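PDB 5FL3: PILI retraction protein PILT from Thermus thermophilus, which binds ADP and, as a GSP E-family ATPase, probably hydrolyses ATP to power retraction of pili. Local coordinates for residues 113-118 and 154-159. Sequence-based numbering, arbitrary orientation.
Sequences PSFEAL and IDHINL. With ADP (adenosine-5'-diphosphate), chain B; GOL (glycerol), chain C.
Next to the adenine side of the ADP pocket, F115 in the short helix 115-118 packs against H156 near the C-terminal end of helix 146-160, the helix that follows the P-loop. The ring tip makes the contact: F115 CZ lies 3.7 Å from H156 CB, with the two rings oblique, their planes at 51°. With CG of H156 anti to the backbone N (chi1 179°), the imidazole sets its ND1 beside a glycerol, probably from the crystallisation liquor. The glycerol bridges the segments. F115 N donates to glycerol O2 (2.9 Å), which also sits over one face of the F115 ring, displaced to the CG–CD2 side, while H156 ND1 and glycerol O1 share a hydrogen bond of 2.6 Å near the imidazole plane. Replacing F115 with alanine would probably open a gap beside H156 CB and strip the glycerol of its aromatic cover. S114 is the N-cap of this weakly bonded helix, its OG accepting from A117 N (2.9 Å), and at the other end L118 O accepts a hydrogen bond from ADP N6 (2.6 Å). F115 and H156 are buried, packed against helix 122-130, where F115 touches M125 and H156 touches A129; F115 also rests on A152 of helix 146-160, whose I157 packs on strand 164-169.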
loop_
_atom_site.group_PDB
_atom_site.type_symbol
_atom_site.label_atom_id
_atom_site.label_comp_id
_atom_site.label_asym_id
_atom_site.label_seq_id
_atom_site.Cartn_x
_atom_site.Cartn_y
_atom_site.Cartn_z
ATOM N N PRO A 113 5.920 7.172 -8.670
ATOM C CA PRO A 113 5.484 6.752 -10.000
ATOM C C PRO A 113 4.219 7.493 -10.422
ATOM O O PRO A 113 3.421 7.864 -9.560
ATOM C CB PRO A 113 5.215 5.252 -9.816
ATOM C CG PRO A 113 5.975 4.865 -8.574
ATOM C CD PRO A 113 5.894 6.060 -7.701
ATOM N N SER A 114 4.044 7.710 -11.721
ATOM C CA SER A 114 2.808 8.282 -12.236
ATOM C C SER A 114 1.665 7.270 -12.229
ATOM O O SER A 114 1.902 6.059 -12.200
ATOM C CB SER A 114 3.015 8.772 -13.654
ATOM O OG SER A 114 3.182 7.659 -14.502
ATOM N N PHE A 115 0.434 7.769 -12.289
ATOM C CA PHE A 115 -0.734 6.909 -12.378
ATOM C C PHE A 115 -0.555 5.948 -13.526
ATOM O O PHE A 115 -0.857 4.752 -13.414
ATOM C CB PHE A 115 -2.010 7.719 -12.592
ATOM C CG PHE A 115 -2.400 8.554 -11.417
ATOM C CD1 PHE A 115 -2.324 8.043 -10.132
ATOM C CD2 PHE A 115 -2.830 9.862 -11.594
ATOM C CE1 PHE A 115 -2.686 8.820 -9.042
ATOM C CE2 PHE A 115 -3.192 10.645 -10.515
ATOM C CZ PHE A 115 -3.121 10.133 -9.241
ATOM N N GLU A 116 -0.040 6.483 -14.631
ATOM C CA GLU A 116 0.087 5.700 -15.855
ATOM C C GLU A 116 1.115 4.602 -15.676
ATOM O O GLU A 116 0.858 3.463 -16.051
ATOM C CB GLU A 116 0.449 6.591 -17.047
ATOM C CG GLU A 116 -0.723 7.433 -17.575
ATOM C CD GLU A 116 -0.925 8.722 -16.797
ATOM O OE1 GLU A 116 0.012 9.163 -16.102
ATOM O OE2 GLU A 116 -2.024 9.301 -16.884
ATOM N N ALA A 117 2.269 4.945 -15.098
ATOM C CA ALA A 117 3.254 3.945 -14.680
ATOM C C ALA A 117 2.642 2.828 -13.823
ATOM O O ALA A 117 2.993 1.666 -13.972
ATOM C CB ALA A 117 4.381 4.607 -13.926
ATOM N N LEU A 118 1.716 3.185 -12.938
ATOM C CA LEU A 118 1.154 2.220 -11.995
ATOM C C LEU A 118 0.013 1.414 -12.587
ATOM O O LEU A 118 -0.468 0.471 -11.961
ATOM C CB LEU A 118 0.667 2.933 -10.725
ATOM C CG LEU A 118 1.798 3.615 -9.956
ATOM C CD1 LEU A 118 1.301 4.231 -8.654
ATOM C CD2 LEU A 118 2.931 2.621 -9.723
ATOM N N ILE A 154 -1.543 10.818 -3.098
ATOM C CA ILE A 154 -1.188 11.941 -2.244
ATOM C C ILE A 154 -0.407 12.989 -3.039
ATOM O O ILE A 154 -0.594 14.196 -2.869
ATOM C CB ILE A 154 -0.343 11.469 -1.021
ATOM C CG1 ILE A 154 -1.186 10.614 -0.074
ATOM C CG2 ILE A 154 0.280 12.647 -0.283
ATOM C CD1 ILE A 154 -0.433 10.104 1.103
ATOM N N ASP A 155 0.470 12.505 -3.910
ATOM C CA ASP A 155 1.324 13.350 -4.734
ATOM C C ASP A 155 0.497 14.227 -5.662
ATOM O O ASP A 155 0.833 15.374 -5.922
ATOM C CB ASP A 155 2.285 12.467 -5.542
ATOM C CG ASP A 155 3.248 13.268 -6.400
ATOM O OD1 ASP A 155 4.107 13.975 -5.828
ATOM O OD2 ASP A 155 3.158 13.166 -7.648
ATOM N N HIS A 156 -0.595 13.668 -6.155
ATOM C CA HIS A 156 -1.460 14.375 -7.078
ATOM C C HIS A 156 -2.147 15.523 -6.404
ATOM O O HIS A 156 -2.270 16.606 -6.976
ATOM C CB HIS A 156 -2.516 13.452 -7.653
ATOM C CG HIS A 156 -3.441 14.145 -8.598
ATOM N ND1 HIS A 156 -3.067 14.495 -9.880
ATOM C CD2 HIS A 156 -4.714 14.575 -8.441
ATOM C CE1 HIS A 156 -4.077 15.097 -10.476
ATOM N NE2 HIS A 156 -5.088 15.160 -9.627
ATOM N N ILE A 157 -2.626 15.250 -5.193
ATOM C CA ILE A 157 -3.228 16.252 -4.317
ATOM C C ILE A 157 -2.215 17.353 -3.961
ATOM O O ILE A 157 -2.489 18.557 -4.079
ATOM C CB ILE A 157 -3.760 15.580 -3.031
ATOM C CG1 ILE A 157 -4.971 14.712 -3.362
ATOM C CG2 ILE A 157 -4.113 16.612 -1.977
ATOM C CD1 ILE A 157 -5.413 13.847 -2.226
ATOM N N ASN A 158 -1.030 16.916 -3.557
ATOM C CA ASN A 158 0.035 17.809 -3.128
ATOM C C ASN A 158 0.415 18.778 -4.244
ATOM O O ASN A 158 0.912 19.878 -3.979
ATOM C CB ASN A 158 1.251 16.971 -2.675
ATOM C CG ASN A 158 2.470 17.814 -2.266
ATOM O OD1 ASN A 158 2.355 18.944 -1.774
ATOM N ND2 ASN A 158 3.649 17.241 -2.460
ATOM N N LEU A 159 0.195 18.392 -5.498
ATOM C CA LEU A 159 0.719 19.249 -6.538
ATOM C C LEU A 159 -0.359 20.003 -7.322
ATOM O O LEU A 159 -0.034 20.780 -8.210
ATOM C CB LEU A 159 1.640 18.439 -7.455
ATOM C CG LEU A 159 1.216 17.532 -8.588
ATOM C CD1 LEU A 159 1.190 18.343 -9.860
ATOM C CD2 LEU A 159 2.207 16.373 -8.708
HETATM P PB ADP B . 1.738 -2.973 -0.392
HETATM O O1B ADP B . 2.588 -3.919 0.445
HETATM O O2B ADP B . 0.413 -3.560 -0.827
HETATM O O3B ADP B . 1.614 -1.575 0.169
HETATM P PA ADP B . 3.748 -1.778 -2.129
HETATM O O1A ADP B . 4.752 -1.841 -0.990
HETATM O O2A ADP B . 3.255 -0.439 -2.667
HETATM O O3A ADP B . 2.524 -2.788 -1.789
HETATM O "O5'" ADP B . 4.354 -2.559 -3.402
HETATM C "C5'" ADP B . 5.233 -3.680 -3.293
HETATM C "C4'" ADP B . 6.116 -3.671 -4.545
HETATM O "O4'" ADP B . 5.300 -3.629 -5.721
HETATM C "C3'" ADP B . 7.046 -2.467 -4.593
HETATM O "O3'" ADP B . 8.355 -2.979 -4.845
HETATM C "C2'" ADP B . 6.539 -1.602 -5.744
HETATM O "O2'" ADP B . 7.593 -1.059 -6.545
HETATM C "C1'" ADP B . 5.691 -2.548 -6.584
HETATM N N9 ADP B . 4.479 -1.887 -7.153
HETATM C C8 ADP B . 3.650 -1.050 -6.489
HETATM N N7 ADP B . 2.627 -0.619 -7.274
HETATM C C5 ADP B . 2.796 -1.188 -8.488
HETATM C C6 ADP B . 2.079 -1.160 -9.786
HETATM N N6 ADP B . 0.954 -0.422 -9.919
HETATM N N1 ADP B . 2.588 -1.909 -10.813
HETATM C C2 ADP B . 3.707 -2.652 -10.675
HETATM N N3 ADP B . 4.407 -2.725 -9.523
HETATM C C4 ADP B . 4.016 -2.027 -8.413
HETATM C C1 GOL C . -0.270 12.406 -10.215
HETATM O O1 GOL C . -1.040 13.270 -11.033
HETATM C C2 GOL C . 0.884 11.786 -11.005
HETATM O O2 GOL C . 0.419 10.653 -11.715
HETATM C C3 GOL C . 1.967 11.337 -10.022
HETATM O O3 GOL C . 1.337 10.753 -8.905
#